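Long-range contacts in URE2 protein (Saccharomyces cerevisiae, PDB 1K0D), which represses nitrogen-utilisation genes by sequestering GATA-type transcriptional activators in the cytoplasm, and has glutathione peroxidase activity: residues 18-23 and 74-79; 31-36 and 220-225; 156-161 and 229-234; 170-175 and 203-208. One frame throughout, in Å; residues are numbered along the deposited sequence.

Interaction 1: residues 18-23 and 74-79; sequences EGYTLF and LIDHGM
With OG1 of T21 anti to its carbonyl carbon (chi1 -60°) and CG of H77 anti to its own (chi1 -58°), hydroxyl and imidazole are turned to meet across two antiparallel strands of the thioredoxin-like domain in the glutathione transferase-like region of this longer protein. T21 and I75 form the hydrogen-bonded pair: T21 N gives to I75 O at 3.2 Å, and I75 N to T21 O at 3.0 Å. Beta-branched T21 and I75 suit extended backbone, and I75 CD1 reaches the F23 ring edge, 3.6 Å from CE1. Y20, L22, L74 and D76 point to the other face, where L74 lies against helix 87-102 through I90. L74 CD2 packs 3.9 Å from CD2 of the Y20 ring, and D76 lies alongside that ring with OD2 at its edge. K97 of the same helix pairs with both D76 OD2 and Y20 OH, so these buried polar ends share one cation. G19, with positive phi, precedes the strand and accepts a weak bond from H77 N. H77 ND1 is bonded to N81, and T21 OG1 lies near the H77 ring plane, in a very short hydrogen bond of 2.4 Å to NE2, with either a possible donor.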
loop_
_atom_site.group_PDB
_atom_site.type_symbol
_atom_site.label_atom_id
_atom_site.label_comp_id
_atom_site.label_asym_id
_atom_site.label_seq_id
_atom_site.Cartn_x
_atom_site.Cartn_y
_atom_site.Cartn_z
ATOM N N GLU B 18 2.113 -9.522 -26.505
ATOM C CA GLU B 18 3.182 -9.575 -25.517
ATOM C C GLU B 18 3.477 -8.173 -25.015
ATOM O O GLU B 18 2.822 -7.215 -25.414
ATOM C CB GLU B 18 4.450 -10.176 -26.126
ATOM C CG GLU B 18 5.171 -9.256 -27.099
ATOM C CD GLU B 18 6.506 -9.824 -27.548
ATOM O OE1 GLU B 18 7.230 -9.136 -28.303
ATOM O OE2 GLU B 18 6.832 -10.960 -27.144
ATOM N N GLY B 19 4.468 -8.052 -24.139
ATOM C CA GLY B 19 4.814 -6.745 -23.614
ATOM C C GLY B 19 3.840 -6.240 -22.564
ATOM O O GLY B 19 3.017 -6.998 -22.045
ATOM N N TYR B 20 3.933 -4.952 -22.252
ATOM C CA TYR B 20 3.067 -4.351 -21.247
ATOM C C TYR B 20 2.491 -3.022 -21.701
ATOM O O TYR B 20 3.128 -2.278 -22.434
ATOM C CB TYR B 20 3.844 -4.123 -19.943
ATOM C CG TYR B 20 4.543 -5.354 -19.434
ATOM C CD1 TYR B 20 5.707 -5.816 -20.049
ATOM C CD2 TYR B 20 4.018 -6.092 -18.369
ATOM C CE1 TYR B 20 6.329 -6.983 -19.625
ATOM C CE2 TYR B 20 4.635 -7.263 -17.934
ATOM C CZ TYR B 20 5.789 -7.703 -18.570
ATOM O OH TYR B 20 6.396 -8.872 -18.176
ATOM N N THR B 21 1.275 -2.735 -21.254
ATOM C CA THR B 21 0.621 -1.479 -21.572
ATOM C C THR B 21 0.399 -0.809 -20.227
ATOM O O THR B 21 -0.181 -1.400 -19.311
ATOM C CB THR B 21 -0.747 -1.691 -22.263
ATOM O OG1 THR B 21 -0.564 -2.413 -23.488
ATOM C CG2 THR B 21 -1.403 -0.350 -22.563
ATOM N N LEU B 22 0.875 0.417 -20.095
ATOM C CA LEU B 22 0.717 1.140 -18.846
ATOM C C LEU B 22 -0.271 2.286 -18.977
ATOM O O LEU B 22 -0.131 3.134 -19.858
ATOM C CB LEU B 22 2.068 1.689 -18.382
ATOM C CG LEU B 22 2.045 2.687 -17.218
ATOM C CD1 LEU B 22 1.556 1.987 -15.950
ATOM C CD2 LEU B 22 3.450 3.265 -17.007
ATOM N N PHE B 23 -1.281 2.296 -18.115
ATOM C CA PHE B 23 -2.250 3.381 -18.113
ATOM C C PHE B 23 -1.798 4.348 -17.043
ATOM O O PHE B 23 -1.545 3.948 -15.913
ATOM C CB PHE B 23 -3.648 2.872 -17.797
ATOM C CG PHE B 23 -4.250 2.073 -18.902
ATOM C CD1 PHE B 23 -4.071 0.699 -18.958
ATOM C CD2 PHE B 23 -4.982 2.700 -19.903
ATOM C CE1 PHE B 23 -4.621 -0.047 -19.998
ATOM C CE2 PHE B 23 -5.531 1.968 -20.943
ATOM C CZ PHE B 23 -5.351 0.588 -20.992
ATOM N N LEU B 74 -1.702 -1.655 -14.940
ATOM C CA LEU B 74 -0.817 -2.279 -15.906
ATOM C C LEU B 74 -1.427 -3.537 -16.491
ATOM O O LEU B 74 -2.072 -4.311 -15.789
ATOM C CB LEU B 74 0.511 -2.651 -15.248
ATOM C CG LEU B 74 1.530 -3.258 -16.207
ATOM C CD1 LEU B 74 2.105 -2.132 -17.069
ATOM C CD2 LEU B 74 2.640 -3.963 -15.435
ATOM N N ILE B 75 -1.228 -3.743 -17.783
ATOM C CA ILE B 75 -1.736 -4.944 -18.399
ATOM C C ILE B 75 -0.536 -5.784 -18.817
ATOM O O ILE B 75 0.308 -5.340 -19.596
ATOM C CB ILE B 75 -2.630 -4.636 -19.620
ATOM C CG1 ILE B 75 -3.844 -3.810 -19.181
ATOM C CG2 ILE B 75 -3.109 -5.934 -20.244
ATOM C CD1 ILE B 75 -4.893 -3.609 -20.273
ATOM N N ASP B 76 -0.453 -6.986 -18.261
ATOM C CA ASP B 76 0.628 -7.906 -18.568
ATOM C C ASP B 76 0.097 -8.807 -19.688
ATOM O O ASP B 76 -0.442 -9.878 -19.424
ATOM C CB ASP B 76 0.960 -8.734 -17.323
ATOM C CG ASP B 76 2.182 -9.614 -17.513
ATOM O OD1 ASP B 76 2.363 -10.135 -18.634
ATOM O OD2 ASP B 76 2.949 -9.799 -16.538
ATOM N N HIS B 77 0.238 -8.356 -20.933
ATOM C CA HIS B 77 -0.261 -9.100 -22.092
ATOM C C HIS B 77 0.195 -10.544 -22.149
ATOM O O HIS B 77 -0.601 -11.431 -22.457
ATOM C CB HIS B 77 0.133 -8.385 -23.386
ATOM C CG HIS B 77 -0.381 -6.985 -23.463
ATOM N ND1 HIS B 77 -1.725 -6.686 -23.406
ATOM C CD2 HIS B 77 0.267 -5.797 -23.528
ATOM C CE1 HIS B 77 -1.884 -5.376 -23.429
ATOM N NE2 HIS B 77 -0.690 -4.814 -23.503
ATOM N N GLY B 78 1.469 -10.777 -21.853
ATOM C CA GLY B 78 1.999 -12.129 -21.870
ATOM C C GLY B 78 1.260 -13.069 -20.936
ATOM O O GLY B 78 1.233 -14.284 -21.155
ATOM N N MET B 79 0.659 -12.523 -19.884
ATOM C CA MET B 79 -0.079 -13.348 -18.937
ATOM C C MET B 79 -1.582 -13.237 -19.167
ATOM O O MET B 79 -2.345 -12.922 -18.257
ATOM C CB MET B 79 0.281 -12.964 -17.497
ATOM C CG MET B 79 1.720 -13.310 -17.113
ATOM S SD MET B 79 2.124 -12.937 -15.383
ATOM C CE MET B 79 1.604 -14.461 -14.579
#

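Interaction 2: residues 31-36 and 220-225; sequences GFKVAI and VPWNNV
The ring of P221 is the centre of the contact, its CG set 3.6 Å from CA of K33 on helix 29-40. A proline ring is compact and has no polar tip, so it can press directly against helix backbone. I36 comes from the next turn of the helix, CG1 anti to its carbonyl carbon, and its CD1 meets P221 CG tip to tip at 3.9 Å. The I36 side chain also crosses that of V220 obliquely, its CD1 3.9 Å from CG1, so one isoleucine end touches two successive residues of 220-225. F32 adds its CB beside the proline, while its ring leads away toward L257 of helix 251-258.

Next to this apolar patch runs K33, its CG anti to the backbone N (chi1 -178°) and its chain bent at chi3 (-57°). CE passes the edge of the W222 indole, 4.3 Å from NE1. Further out, that indole meets the ring of H129 steeply, planes about 80° apart, and rests on helix 112-142. NZ of K33 is bonded to OG of S87 and more weakly to OD1 of N30, both glutathione-binding residues, and the lysine side chain lies about 4 Å from the bound glutathione at its nearest atoms. The contact thus joins the thioredoxin-like and helical domains by apolar packing beside the glutathione site, where K33's torsions and bond to S87 OG place an ammonium that probably favours anionic neighbours.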
loop_
_atom_site.group_PDB
_atom_site.type_symbol
_atom_site.label_atom_id
_atom_site.label_comp_id
_atom_site.label_asym_id
_atom_site.label_seq_id
_atom_site.Cartn_x
_atom_site.Cartn_y
_atom_site.Cartn_z
ATOM N N GLY B 31 2.353 7.011 -11.641
ATOM C CA GLY B 31 2.506 6.454 -12.970
ATOM C C GLY B 31 3.982 6.334 -13.287
ATOM O O GLY B 31 4.441 5.290 -13.749
ATOM N N PHE B 32 4.732 7.402 -13.026
ATOM C CA PHE B 32 6.165 7.389 -13.282
ATOM C C PHE B 32 6.887 6.393 -12.378
ATOM O O PHE B 32 7.962 5.909 -12.726
ATOM C CB PHE B 32 6.757 8.794 -13.107
ATOM C CG PHE B 32 6.306 9.769 -14.161
ATOM C CD1 PHE B 32 5.057 10.380 -14.077
ATOM C CD2 PHE B 32 7.109 10.036 -15.266
ATOM C CE1 PHE B 32 4.612 11.246 -15.082
ATOM C CE2 PHE B 32 6.679 10.899 -16.277
ATOM C CZ PHE B 32 5.425 11.506 -16.186
ATOM N N LYS B 33 6.299 6.087 -11.223
ATOM C CA LYS B 33 6.906 5.129 -10.306
ATOM C C LYS B 33 6.944 3.761 -10.983
ATOM O O LYS B 33 7.917 3.022 -10.848
ATOM C CB LYS B 33 6.103 5.016 -9.008
ATOM C CG LYS B 33 6.727 4.055 -7.998
ATOM C CD LYS B 33 5.730 3.573 -6.954
ATOM C CE LYS B 33 5.102 4.723 -6.199
ATOM N NZ LYS B 33 4.069 4.219 -5.238
ATOM N N VAL B 34 5.882 3.429 -11.714
ATOM C CA VAL B 34 5.821 2.149 -12.405
ATOM C C VAL B 34 6.698 2.201 -13.655
ATOM O O VAL B 34 7.392 1.243 -13.965
ATOM C CB VAL B 34 4.360 1.782 -12.807
ATOM C CG1 VAL B 34 4.360 0.539 -13.667
ATOM C CG2 VAL B 34 3.510 1.526 -11.544
ATOM N N ALA B 35 6.665 3.325 -14.366
ATOM C CA ALA B 35 7.474 3.485 -15.572
ATOM C C ALA B 35 8.944 3.275 -15.220
ATOM O O ALA B 35 9.674 2.603 -15.942
ATOM C CB ALA B 35 7.265 4.880 -16.170
ATOM N N ILE B 36 9.369 3.841 -14.098
ATOM C CA ILE B 36 10.747 3.697 -13.648
ATOM C C ILE B 36 11.154 2.233 -13.441
ATOM O O ILE B 36 12.192 1.796 -13.941
ATOM C CB ILE B 36 10.977 4.477 -12.336
ATOM C CG1 ILE B 36 11.030 5.979 -12.638
ATOM C CG2 ILE B 36 12.262 4.005 -11.661
ATOM C CD1 ILE B 36 11.161 6.842 -11.418
ATOM N N VAL B 220 11.218 8.335 -5.509
ATOM C CA VAL B 220 11.706 9.226 -6.549
ATOM C C VAL B 220 10.714 10.162 -7.244
ATOM O O VAL B 220 10.941 11.368 -7.294
ATOM C CB VAL B 220 12.485 8.416 -7.620
ATOM C CG1 VAL B 220 12.748 9.266 -8.843
ATOM C CG2 VAL B 220 13.807 7.947 -7.035
ATOM N N PRO B 221 9.605 9.629 -7.780
ATOM C CA PRO B 221 8.641 10.501 -8.461
ATOM C C PRO B 221 8.066 11.595 -7.576
ATOM O O PRO B 221 7.783 12.693 -8.046
ATOM C CB PRO B 221 7.563 9.526 -8.936
ATOM C CG PRO B 221 8.317 8.236 -9.090
ATOM C CD PRO B 221 9.179 8.222 -7.860
ATOM N N TRP B 222 7.895 11.287 -6.294
ATOM C CA TRP B 222 7.328 12.245 -5.352
ATOM C C TRP B 222 8.328 13.239 -4.790
ATOM O O TRP B 222 7.991 14.405 -4.569
ATOM C CB TRP B 222 6.647 11.504 -4.209
ATOM C CG TRP B 222 5.516 10.652 -4.671
ATOM C CD1 TRP B 222 5.579 9.358 -5.112
ATOM C CD2 TRP B 222 4.148 11.050 -4.780
ATOM N NE1 TRP B 222 4.326 8.926 -5.488
ATOM C CE2 TRP B 222 3.431 9.946 -5.294
ATOM C CE3 TRP B 222 3.457 12.234 -4.495
ATOM C CZ2 TRP B 222 2.051 9.993 -5.528
ATOM C CZ3 TRP B 222 2.082 12.281 -4.727
ATOM C CH2 TRP B 222 1.397 11.165 -5.238
ATOM N N ASN B 223 9.555 12.788 -4.549
ATOM C CA ASN B 223 10.573 13.688 -4.017
ATOM C C ASN B 223 10.685 14.925 -4.910
ATOM O O ASN B 223 11.247 15.944 -4.511
ATOM C CB ASN B 223 11.937 12.987 -3.943
ATOM C CG ASN B 223 11.939 11.803 -2.997
ATOM O OD1 ASN B 223 11.344 11.850 -1.922
ATOM N ND2 ASN B 223 12.631 10.736 -3.386
ATOM N N ASN B 224 10.132 14.830 -6.113
ATOM C CA ASN B 224 10.182 15.926 -7.079
ATOM C C ASN B 224 8.957 16.840 -7.008
ATOM O O ASN B 224 8.952 17.928 -7.580
ATOM C CB ASN B 224 10.292 15.348 -8.498
ATOM C CG ASN B 224 11.476 14.400 -8.659
ATOM O OD1 ASN B 224 11.575 13.674 -9.652
ATOM N ND2 ASN B 224 12.381 14.408 -7.687
ATOM N N VAL B 225 7.929 16.395 -6.295
ATOM C CA VAL B 225 6.677 17.138 -6.177
ATOM C C VAL B 225 6.520 17.926 -4.879
ATOM O O VAL B 225 5.783 18.914 -4.828
ATOM C CB VAL B 225 5.472 16.153 -6.324
ATOM C CG1 VAL B 225 4.167 16.808 -5.898
ATOM C CG2 VAL B 225 5.373 15.686 -7.762
#

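Interaction 3: residues 156-161 and 229-234; sequences DEVRRV and IGINIK
R159 leaves helix 148-176 with CG anti to its carbonyl carbon (chi1 -76°) and runs past I231, the two side chains sliding by each other in opposite directions. Beyond CB, the CG methylene rests 3.7 Å from I231 CD1. A bend at chi3 (-141°) then carries the guanidinium over the middle of the isoleucine, so that CZ is 3.8 Å from I231 CG1. NH1 lies closer still, 3.4 Å from that same CG1, which sits over one face of the flat group. At the guanidinium edge, in its plane, is the carbonyl O of G230, 3.8 Å from NH1. The strongest polar partner of NH1 lies beyond the two segments: it forms a salt bridge with OE2 of E236, whose other oxygen accepts from N232 N.

One residue back on the helix, V158 supplies the buried part of the contact. Its CG1 meets I231 CD1 at 3.5 Å and, tip to tip, I229 CD1 at 4.1 Å. Between the two isoleucines, G230 turns the chain at positive phi, where a CB would be jammed against the preceding carbonyl oxygen. V158 and I229 also touch helix 112-142, which places this packing within the helical glutathione transferase domain, away from the glutathione site. Arginine suits this partly exposed place: its cationic guanidinium lies over I231 CG1 while its charge is paired with E236 outside the segments, whereas V158 with I229 and I231 is apolar packing.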
loop_
_atom_site.group_PDB
_atom_site.type_symbol
_atom_site.label_atom_id
_atom_site.label_comp_id
_atom_site.label_asym_id
_atom_site.label_seq_id
_atom_site.Cartn_x
_atom_site.Cartn_y
_atom_site.Cartn_z
ATOM N N ASP B 156 2.998 19.114 7.721
ATOM C CA ASP B 156 3.801 18.664 8.851
ATOM C C ASP B 156 4.033 17.158 8.759
ATOM O O ASP B 156 5.130 16.678 9.022
ATOM C CB ASP B 156 3.095 18.959 10.172
ATOM C CG ASP B 156 3.161 20.416 10.557
ATOM O OD1 ASP B 156 2.562 20.776 11.592
ATOM O OD2 ASP B 156 3.808 21.197 9.833
ATOM N N GLU B 157 2.992 16.417 8.393
ATOM C CA GLU B 157 3.107 14.965 8.290
ATOM C C GLU B 157 4.109 14.568 7.214
ATOM O O GLU B 157 4.894 13.635 7.406
ATOM C CB GLU B 157 1.739 14.332 8.004
ATOM C CG GLU B 157 1.760 12.808 7.880
ATOM C CD GLU B 157 2.272 12.097 9.133
ATOM O OE1 GLU B 157 2.474 10.864 9.071
ATOM O OE2 GLU B 157 2.469 12.759 10.178
ATOM N N VAL B 158 4.094 15.276 6.089
ATOM C CA VAL B 158 5.031 14.974 5.014
ATOM C C VAL B 158 6.475 15.213 5.467
ATOM O O VAL B 158 7.364 14.419 5.149
ATOM C CB VAL B 158 4.727 15.804 3.747
ATOM C CG1 VAL B 158 5.773 15.526 2.667
ATOM C CG2 VAL B 158 3.351 15.441 3.228
ATOM N N ARG B 159 6.714 16.293 6.212
ATOM C CA ARG B 159 8.068 16.571 6.708
ATOM C C ARG B 159 8.447 15.495 7.709
ATOM O O ARG B 159 9.609 15.109 7.819
ATOM C CB ARG B 159 8.153 17.928 7.415
ATOM C CG ARG B 159 8.173 19.129 6.502
ATOM C CD ARG B 159 8.390 20.391 7.327
ATOM N NE ARG B 159 7.576 21.495 6.833
ATOM C CZ ARG B 159 7.890 22.251 5.791
ATOM N NH1 ARG B 159 9.015 22.041 5.125
ATOM N NH2 ARG B 159 7.065 23.204 5.405
ATOM N N ARG B 160 7.456 15.031 8.457
ATOM C CA ARG B 160 7.690 13.993 9.442
ATOM C C ARG B 160 8.123 12.696 8.747
ATOM O O ARG B 160 9.124 12.091 9.126
ATOM C CB ARG B 160 6.419 13.751 10.262
ATOM C CG ARG B 160 6.547 12.611 11.259
ATOM C CD ARG B 160 5.193 12.152 11.752
ATOM N NE ARG B 160 5.280 10.790 12.255
ATOM C CZ ARG B 160 4.993 9.700 11.551
ATOM N NH1 ARG B 160 4.578 9.790 10.298
ATOM N NH2 ARG B 160 5.154 8.507 12.101
ATOM N N VAL B 161 7.385 12.272 7.723
ATOM C CA VAL B 161 7.743 11.036 7.038
ATOM C C VAL B 161 9.088 11.171 6.337
ATOM O O VAL B 161 9.842 10.198 6.252
ATOM C CB VAL B 161 6.642 10.574 6.037
ATOM C CG1 VAL B 161 5.355 10.274 6.799
ATOM C CG2 VAL B 161 6.388 11.626 4.984
ATOM N N ILE B 229 4.676 22.089 -1.997
ATOM C CA ILE B 229 4.040 22.315 -0.708
ATOM C C ILE B 229 5.009 22.994 0.258
ATOM O O ILE B 229 4.861 22.905 1.480
ATOM C CB ILE B 229 3.507 21.000 -0.093
ATOM C CG1 ILE B 229 4.631 19.980 0.054
ATOM C CG2 ILE B 229 2.392 20.440 -0.961
ATOM C CD1 ILE B 229 4.174 18.665 0.665
ATOM N N GLY B 230 6.004 23.675 -0.308
ATOM C CA GLY B 230 6.968 24.400 0.500
ATOM C C GLY B 230 8.102 23.606 1.113
ATOM O O GLY B 230 8.823 24.129 1.958
ATOM N N ILE B 231 8.281 22.357 0.697
ATOM C CA ILE B 231 9.353 21.541 1.251
ATOM C C ILE B 231 10.576 21.545 0.345
ATOM O O ILE B 231 10.499 21.180 -0.821
ATOM C CB ILE B 231 8.879 20.082 1.492
ATOM C CG1 ILE B 231 7.879 20.057 2.653
ATOM C CG2 ILE B 231 10.058 19.189 1.809
ATOM C CD1 ILE B 231 7.258 18.696 2.911
ATOM N N ASN B 232 11.707 21.960 0.901
ATOM C CA ASN B 232 12.964 22.027 0.163
ATOM C C ASN B 232 13.840 20.870 0.641
ATOM O O ASN B 232 14.482 20.959 1.687
ATOM C CB ASN B 232 13.630 23.385 0.443
ATOM C CG ASN B 232 14.938 23.581 -0.305
ATOM O OD1 ASN B 232 15.509 24.676 -0.287
ATOM N ND2 ASN B 232 15.425 22.533 -0.956
ATOM N N ILE B 233 13.856 19.782 -0.126
ATOM C CA ILE B 233 14.628 18.589 0.234
ATOM C C ILE B 233 16.142 18.803 0.354
ATOM O O ILE B 233 16.776 18.325 1.300
ATOM C CB ILE B 233 14.373 17.451 -0.783
ATOM C CG1 ILE B 233 12.925 16.972 -0.675
ATOM C CG2 ILE B 233 15.325 16.287 -0.528
ATOM C CD1 ILE B 233 12.530 15.984 -1.756
ATOM N N LYS B 234 16.716 19.509 -0.615
ATOM C CA LYS B 234 18.151 19.779 -0.629
ATOM C C LYS B 234 18.640 20.417 0.667
ATOM O O LYS B 234 19.721 20.096 1.156
ATOM C CB LYS B 234 18.486 20.684 -1.819
ATOM C CG LYS B 234 19.951 21.078 -1.946
ATOM C CD LYS B 234 20.177 21.870 -3.229
ATOM C CE LYS B 234 21.575 22.473 -3.282
ATOM N NZ LYS B 234 22.643 21.437 -3.235
#

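Interaction 4: residues 170-175 and 203-208; sequences AERREA and YPVWLV
The irregular chain of 203-208 passes the C-terminal part of helix 148-176, coming nearest at R173 and V205, whose CA atoms are 6.3 Å apart. Both belong to the all-helical domain of the glutathione transferase fold. V205 points at the helix and is flanked by two consecutive arginines: R172 crosses it at about a right angle, and R173 lies obliquely, with NH1 3.6 Å from V205 CG2. A small branched side chain suits this position, since each methyl can face a different arginine. R173 sends CG anti to its backbone N (chi1 176°) and bends at chi2 and chi3, so that NH1 makes a very short hydrogen bond of 2.5 Å to O of Y203, in the carbonyl plane. Its NH2 pairs with E239 of helix 238-248. Arginine suits a place where carbonyl and carboxylate are met by separate nitrogens.

R172 bends at chi2 alone (-73°), its CG and CD passing 3.6 Å from O of W206. The CB of L207 points away from 170-175, and its side chain packs on W121, W243 and L169. R172 takes L207 O side-on: NE and NH2 each donate a 3.0 Å hydrogen bond to it, NH2 on a lone pair and NE above the carbonyl plane.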
loop_
_atom_site.group_PDB
_atom_site.type_symbol
_atom_site.label_atom_id
_atom_site.label_comp_id
_atom_site.label_asym_id
_atom_site.label_seq_id
_atom_site.Cartn_x
_atom_site.Cartn_y
_atom_site.Cartn_z
ATOM N N ALA B 170 20.688 8.270 7.214
ATOM C CA ALA B 170 21.789 8.729 8.052
ATOM C C ALA B 170 22.392 7.551 8.812
ATOM O O ALA B 170 23.611 7.413 8.885
ATOM C CB ALA B 170 21.295 9.786 9.034
ATOM N N GLU B 171 21.539 6.699 9.374
ATOM C CA GLU B 171 22.021 5.537 10.121
ATOM C C GLU B 171 22.781 4.562 9.232
ATOM O O GLU B 171 23.754 3.955 9.675
ATOM C CB GLU B 171 20.861 4.807 10.796
ATOM C CG GLU B 171 20.165 5.615 11.873
ATOM C CD GLU B 171 19.034 4.846 12.525
ATOM O OE1 GLU B 171 19.313 3.807 13.162
ATOM O OE2 GLU B 171 17.866 5.275 12.396
ATOM N N ARG B 172 22.337 4.403 7.987
ATOM C CA ARG B 172 23.011 3.497 7.056
ATOM C C ARG B 172 24.420 4.021 6.778
ATOM O O ARG B 172 25.368 3.249 6.640
ATOM C CB ARG B 172 22.255 3.418 5.730
ATOM C CG ARG B 172 20.825 2.939 5.824
ATOM C CD ARG B 172 20.739 1.459 6.103
ATOM N NE ARG B 172 19.345 1.032 6.089
ATOM C CZ ARG B 172 18.432 1.429 6.973
ATOM N NH1 ARG B 172 18.772 2.263 7.951
ATOM N NH2 ARG B 172 17.179 1.004 6.868
ATOM N N ARG B 173 24.542 5.339 6.689
ATOM C CA ARG B 173 25.827 5.968 6.430
ATOM C C ARG B 173 26.745 5.805 7.636
ATOM O O ARG B 173 27.914 5.442 7.501
ATOM C CB ARG B 173 25.619 7.445 6.118
ATOM C CG ARG B 173 26.902 8.225 5.927
ATOM C CD ARG B 173 26.684 9.331 4.918
ATOM N NE ARG B 173 26.600 8.778 3.573
ATOM C CZ ARG B 173 25.867 9.294 2.597
ATOM N NH1 ARG B 173 25.858 8.723 1.405
ATOM N NH2 ARG B 173 25.130 10.371 2.818
ATOM N N GLU B 174 26.199 6.073 8.815
ATOM C CA GLU B 174 26.941 5.956 10.060
ATOM C C GLU B 174 27.538 4.557 10.202
ATOM O O GLU B 174 28.653 4.394 10.697
ATOM C CB GLU B 174 26.005 6.248 11.233
ATOM C CG GLU B 174 26.632 6.101 12.601
ATOM C CD GLU B 174 25.634 6.340 13.720
ATOM O OE1 GLU B 174 24.585 5.656 13.739
ATOM O OE2 GLU B 174 25.898 7.209 14.581
ATOM N N ALA B 175 26.792 3.552 9.755
ATOM C CA ALA B 175 27.235 2.163 9.840
ATOM C C ALA B 175 28.389 1.854 8.894
ATOM O O ALA B 175 29.236 1.014 9.198
ATOM C CB ALA B 175 26.065 1.227 9.555
ATOM N N TYR B 203 29.525 8.277 -0.490
ATOM C CA TYR B 203 29.251 6.935 -0.988
ATOM C C TYR B 203 27.730 6.728 -0.983
ATOM O O TYR B 203 27.046 7.127 -0.039
ATOM C CB TYR B 203 29.929 5.906 -0.084
ATOM C CG TYR B 203 29.598 4.471 -0.416
ATOM C CD1 TYR B 203 30.131 3.849 -1.546
ATOM C CD2 TYR B 203 28.738 3.735 0.400
ATOM C CE1 TYR B 203 29.814 2.522 -1.853
ATOM C CE2 TYR B 203 28.415 2.413 0.103
ATOM C CZ TYR B 203 28.955 1.813 -1.022
ATOM O OH TYR B 203 28.635 0.504 -1.300
ATOM N N PRO B 204 27.181 6.111 -2.042
ATOM C CA PRO B 204 25.734 5.877 -2.113
ATOM C C PRO B 204 25.202 4.966 -1.009
ATOM O O PRO B 204 25.755 3.904 -0.738
ATOM C CB PRO B 204 25.552 5.276 -3.506
ATOM C CG PRO B 204 26.841 4.561 -3.726
ATOM C CD PRO B 204 27.856 5.557 -3.226
ATOM N N VAL B 205 24.121 5.402 -0.374
ATOM C CA VAL B 205 23.500 4.648 0.706
ATOM C C VAL B 205 22.053 4.295 0.341
ATOM O O VAL B 205 21.327 5.120 -0.209
ATOM C CB VAL B 205 23.556 5.464 2.014
ATOM C CG1 VAL B 205 22.611 4.897 3.032
ATOM C CG2 VAL B 205 24.975 5.437 2.565
ATOM N N TRP B 206 21.648 3.063 0.645
ATOM C CA TRP B 206 20.303 2.589 0.320
ATOM C C TRP B 206 19.533 2.088 1.532
ATOM O O TRP B 206 20.123 1.712 2.542
ATOM C CB TRP B 206 20.383 1.476 -0.729
ATOM C CG TRP B 206 21.215 1.850 -1.909
ATOM C CD1 TRP B 206 22.462 1.378 -2.218
ATOM C CD2 TRP B 206 20.890 2.815 -2.916
ATOM N NE1 TRP B 206 22.932 1.990 -3.355
ATOM C CE2 TRP B 206 21.989 2.877 -3.806
ATOM C CE3 TRP B 206 19.778 3.638 -3.154
ATOM C CZ2 TRP B 206 22.008 3.727 -4.915
ATOM C CZ3 TRP B 206 19.796 4.484 -4.256
ATOM C CH2 TRP B 206 20.905 4.520 -5.124
ATOM N N LEU B 207 18.209 2.072 1.412
ATOM C CA LEU B 207 17.326 1.643 2.491
ATOM C C LEU B 207 17.439 0.178 2.899
ATOM O O LEU B 207 17.369 -0.137 4.087
ATOM C CB LEU B 207 15.870 1.948 2.125
ATOM C CG LEU B 207 15.481 3.426 2.021
ATOM C CD1 LEU B 207 14.079 3.551 1.448
ATOM C CD2 LEU B 207 15.556 4.067 3.393
ATOM N N VAL B 208 17.607 -0.720 1.934
ATOM C CA VAL B 208 17.699 -2.136 2.263
ATOM C C VAL B 208 18.895 -2.862 1.650
ATOM O O VAL B 208 19.226 -2.675 0.477
ATOM C CB VAL B 208 16.407 -2.888 1.842
ATOM C CG1 VAL B 208 16.497 -4.361 2.239
ATOM C CG2 VAL B 208 15.185 -2.241 2.503
#

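In the fold
From the N terminus, strand 20-24 enters interaction 1, and the chain passes through helix 29-40 before strand 73-76 returns to close it within the thioredoxin-like domain. Helix 29-40 has meanwhile opened interaction 2, so the two cross; they touch where L22 packs on V34. The loop of interaction 2 closes only at 220-225, in the helical domain, and is the one of the four that joins the two domains. Inside it, helix 148-176 opens interaction 3 and then interaction 4. Interaction 4 closes first, at 203-208, and is nested in both; interaction 3 closes at 229-234, crossing interaction 2, and touches it through N223 and I233. Interactions 1 and 3 lie on opposite sides of the chain's centre.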